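Long-range contact in methionine-R-sulfoxide reductase (Neisseria meningitidis, PDB 3MMH), which reduces the R-sulfoxide of free methionine back to methionine, using a GAF domain to bind this small substrate: residues A[112-118]-A[132-138]. Residues are numbered along the deposited sequence; the frame is centred on the assembly and turned at random. Where two conformers were deposited one is given.
Sequences LSRSEIV and DADSEHL. With SME (methionine sulfoxide), chain C; ACT (acetate ion), chain M.
How a beta hairpin can carry a binding site on one face is well illustrated by the GAF domain of this reductase, where segments 115-118 and 132-135 of strands 115-123 and 126-135 run antiparallel (170°, axes 4.8 Å apart). Ser-115/Ser-135 and Ile-117/Ala-133 are the hydrogen-bonded pairs, satisfied both ways: Ser-135 N to Ser-115 O 3.0 Å, Ser-115 N to Ser-135 O 3.2 Å, Ile-117 N to Ala-133 O 2.9 Å and Ala-133 N to Ile-117 O 3.0 Å. Arg-114 and Ser-115 both face Ser-135, a classic beta bulge, Ser-135 O also accepting from Arg-114 N (2.8 Å). Ser-135 OG accepts from His-137 N (2.9 Å), an ST turn, and donates to acetate OXT (2.7 Å); Glu-136 N binds acetate O (2.8 Å). Ser-115 OG (chi1 p) donates to His-137 O at 2.7 Å and also bonds Gln-140 N.

The non-hydrogen-bonded pairs Glu-116/Asp-134 and Val-118/Asp-132 direct their side chains to the substrate face; on the other, Ile-117 meets helix 143-165. Extended Glu-116 (chi1 and chi2 t) receives the methionine sulfoxide amine, SME N to OE1 2.9 Å. Glu-116 OE2 lies 2.5 Å from Asp-132 OD1, and Asp-132 OD2 2.8 Å from Asp-134 OD2, so at least one acid is probably protonated. SME also bonds Ile-107 O, Val-84 N and Cys-85 N. Water 2 lies 2.7 Å from Ser-113 OG, 2.8 Å from Asp-134 OD1 and 3.2 Å from SME OE.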
loop_
_atom_site.group_PDB
_atom_site.type_symbol
_atom_site.label_atom_id
_atom_site.label_comp_id
_atom_site.label_asym_id
_atom_site.label_seq_id
_atom_site.Cartn_x
_atom_site.Cartn_y
_atom_site.Cartn_z
ATOM N N LEU A 112 19.041 0.833 3.544
ATOM C CA LEU A 112 19.361 1.821 2.478
ATOM C C LEU A 112 18.877 3.265 2.811
ATOM O O LEU A 112 19.327 4.210 2.186
ATOM C CB LEU A 112 18.758 1.414 1.166
ATOM C CG LEU A 112 19.180 0.052 0.634
ATOM C CD1 LEU A 112 18.435 -0.171 -0.678
ATOM C CD2 LEU A 112 20.682 0.117 0.366
ATOM N N SER A 113 17.934 3.418 3.758
ATOM C CA SER A 113 17.455 4.764 4.042
ATOM C C SER A 113 18.486 5.575 4.844
ATOM O O SER A 113 19.144 5.083 5.769
ATOM C CB SER A 113 16.090 4.728 4.702
ATOM O OG SER A 113 16.198 3.941 5.841
ATOM N N ARG A 114 18.605 6.831 4.459
ATOM C CA ARG A 114 19.499 7.820 5.043
ATOM C C ARG A 114 18.847 9.025 5.705
ATOM O O ARG A 114 19.476 9.660 6.574
ATOM C CB ARG A 114 20.562 8.270 4.036
ATOM C CG ARG A 114 21.425 7.073 3.495
ATOM C CD ARG A 114 22.676 7.470 2.779
ATOM N NE ARG A 114 23.619 8.009 3.776
ATOM C CZ ARG A 114 24.773 8.590 3.433
ATOM N NH1 ARG A 114 25.072 8.760 2.159
ATOM N NH2 ARG A 114 25.547 9.036 4.385
ATOM N N SER A 115 17.632 9.364 5.341
ATOM C CA SER A 115 16.938 10.463 5.976
ATOM C C SER A 115 15.457 10.144 6.041
ATOM O O SER A 115 15.006 9.236 5.329
ATOM C CB SER A 115 17.199 11.794 5.267
ATOM O OG SER A 115 16.702 11.838 3.944
ATOM N N GLU A 116 14.701 10.785 6.903
ATOM C CA GLU A 116 13.327 10.413 7.198
ATOM C C GLU A 116 12.545 11.597 7.745
ATOM O O GLU A 116 13.115 12.518 8.379
ATOM C CB GLU A 116 13.367 9.295 8.247
ATOM C CG GLU A 116 12.066 8.702 8.707
ATOM C CD GLU A 116 12.168 7.476 9.517
ATOM O OE1 GLU A 116 13.227 7.085 9.968
ATOM O OE2 GLU A 116 11.107 6.834 9.829
ATOM N N ILE A 117 11.247 11.536 7.598
ATOM C CA ILE A 117 10.312 12.445 8.308
ATOM C C ILE A 117 9.101 11.621 8.764
ATOM O O ILE A 117 8.651 10.752 8.015
ATOM C CB ILE A 117 9.841 13.598 7.429
ATOM C CG1 ILE A 117 9.000 14.589 8.223
ATOM C CG2 ILE A 117 9.172 13.141 6.159
ATOM C CD1 ILE A 117 8.734 15.934 7.485
ATOM N N VAL A 118 8.647 11.873 9.968
ATOM C CA VAL A 118 7.447 11.279 10.511
ATOM C C VAL A 118 6.489 12.358 10.957
ATOM O O VAL A 118 6.884 13.206 11.760
ATOM C CB VAL A 118 7.748 10.305 11.651
ATOM C CG1 VAL A 118 6.438 9.699 12.188
ATOM C CG2 VAL A 118 8.736 9.221 11.185
ATOM N N ASP A 132 5.015 8.206 7.477
ATOM C CA ASP A 132 6.462 8.089 7.474
ATOM C C ASP A 132 6.960 8.120 6.028
ATOM O O ASP A 132 6.418 7.436 5.161
ATOM C CB ASP A 132 6.878 6.730 8.097
ATOM C CG ASP A 132 8.341 6.540 8.114
ATOM O OD1 ASP A 132 9.034 7.407 8.551
ATOM O OD2 ASP A 132 8.814 5.449 7.814
ATOM N N ALA A 133 8.014 8.881 5.796
ATOM C CA ALA A 133 8.668 8.950 4.496
ATOM C C ALA A 133 10.191 8.833 4.694
ATOM O O ALA A 133 10.717 9.421 5.642
ATOM C CB ALA A 133 8.339 10.154 3.693
ATOM N N ASP A 134 10.812 8.087 3.780
ATOM C CA ASP A 134 12.225 7.787 3.893
ATOM C C ASP A 134 12.902 8.002 2.536
ATOM O O ASP A 134 12.283 7.842 1.496
ATOM C CB ASP A 134 12.455 6.340 4.452
ATOM C CG ASP A 134 11.743 6.095 5.749
ATOM O OD1 ASP A 134 12.383 6.280 6.791
ATOM O OD2 ASP A 134 10.532 5.727 5.674
ATOM N N SER A 135 14.163 8.382 2.576
ATOM C CA SER A 135 14.965 8.647 1.373
ATOM C C SER A 135 16.325 7.965 1.505
ATOM O O SER A 135 16.879 7.887 2.592
ATOM C CB SER A 135 15.174 10.124 1.226
ATOM O OG SER A 135 15.974 10.394 0.066
ATOM N N GLU A 136 16.832 7.513 0.380
ATOM C CA GLU A 136 18.236 7.097 0.283
ATOM C C GLU A 136 19.216 8.245 0.275
ATOM O O GLU A 136 20.420 7.987 0.388
ATOM C CB GLU A 136 18.446 6.280 -0.994
ATOM C CG GLU A 136 17.775 4.971 -0.943
ATOM C CD GLU A 136 18.261 4.049 -2.083
ATOM O OE1 GLU A 136 19.278 3.391 -1.918
ATOM O OE2 GLU A 136 17.529 3.966 -3.102
ATOM N N HIS A 137 18.764 9.499 0.139
ATOM C CA HIS A 137 19.640 10.699 0.112
ATOM C C HIS A 137 19.687 11.261 1.534
ATOM O O HIS A 137 18.691 11.119 2.275
ATOM C CB HIS A 137 19.076 11.766 -0.849
ATOM C CG HIS A 137 18.790 11.231 -2.200
ATOM N ND1 HIS A 137 19.638 10.366 -2.853
ATOM C CD2 HIS A 137 17.713 11.385 -2.999
ATOM C CE1 HIS A 137 19.116 10.048 -4.030
ATOM N NE2 HIS A 137 17.932 10.625 -4.124
ATOM N N LEU A 138 20.795 11.883 1.933
ATOM C CA LEU A 138 20.846 12.654 3.175
ATOM C C LEU A 138 19.976 13.902 3.031
ATOM O O LEU A 138 19.917 14.490 1.995
ATOM C CB LEU A 138 22.273 13.074 3.474
ATOM C CG LEU A 138 23.179 12.003 3.987
ATOM C CD1 LEU A 138 24.638 12.408 3.866
ATOM C CD2 LEU A 138 22.860 11.590 5.396
HETATM N N SME C . 12.636 4.292 10.333
HETATM C CA SME C . 11.388 4.097 11.108
HETATM C CB SME C . 10.779 2.691 10.924
HETATM C CG SME C . 9.859 2.519 9.704
HETATM S S SME C . 10.743 2.294 8.214
HETATM O OE SME C . 11.909 3.105 7.916
HETATM C CE SME C . 9.419 2.235 7.080
HETATM C C SME C . 11.612 4.434 12.555
HETATM O O SME C . 10.628 4.411 13.308
HETATM O OXT SME C . 12.795 4.767 12.950
HETATM C C ACT M . 14.883 8.685 -2.636
HETATM O O ACT M . 15.607 7.751 -2.175
HETATM O OXT ACT M . 14.397 9.622 -1.940
HETATM C CH3 ACT M . 14.749 8.700 -4.137
HETATM O O HOH W 1 21.169 4.347 0.165
HETATM O O HOH W 2 14.566 4.926 7.776
#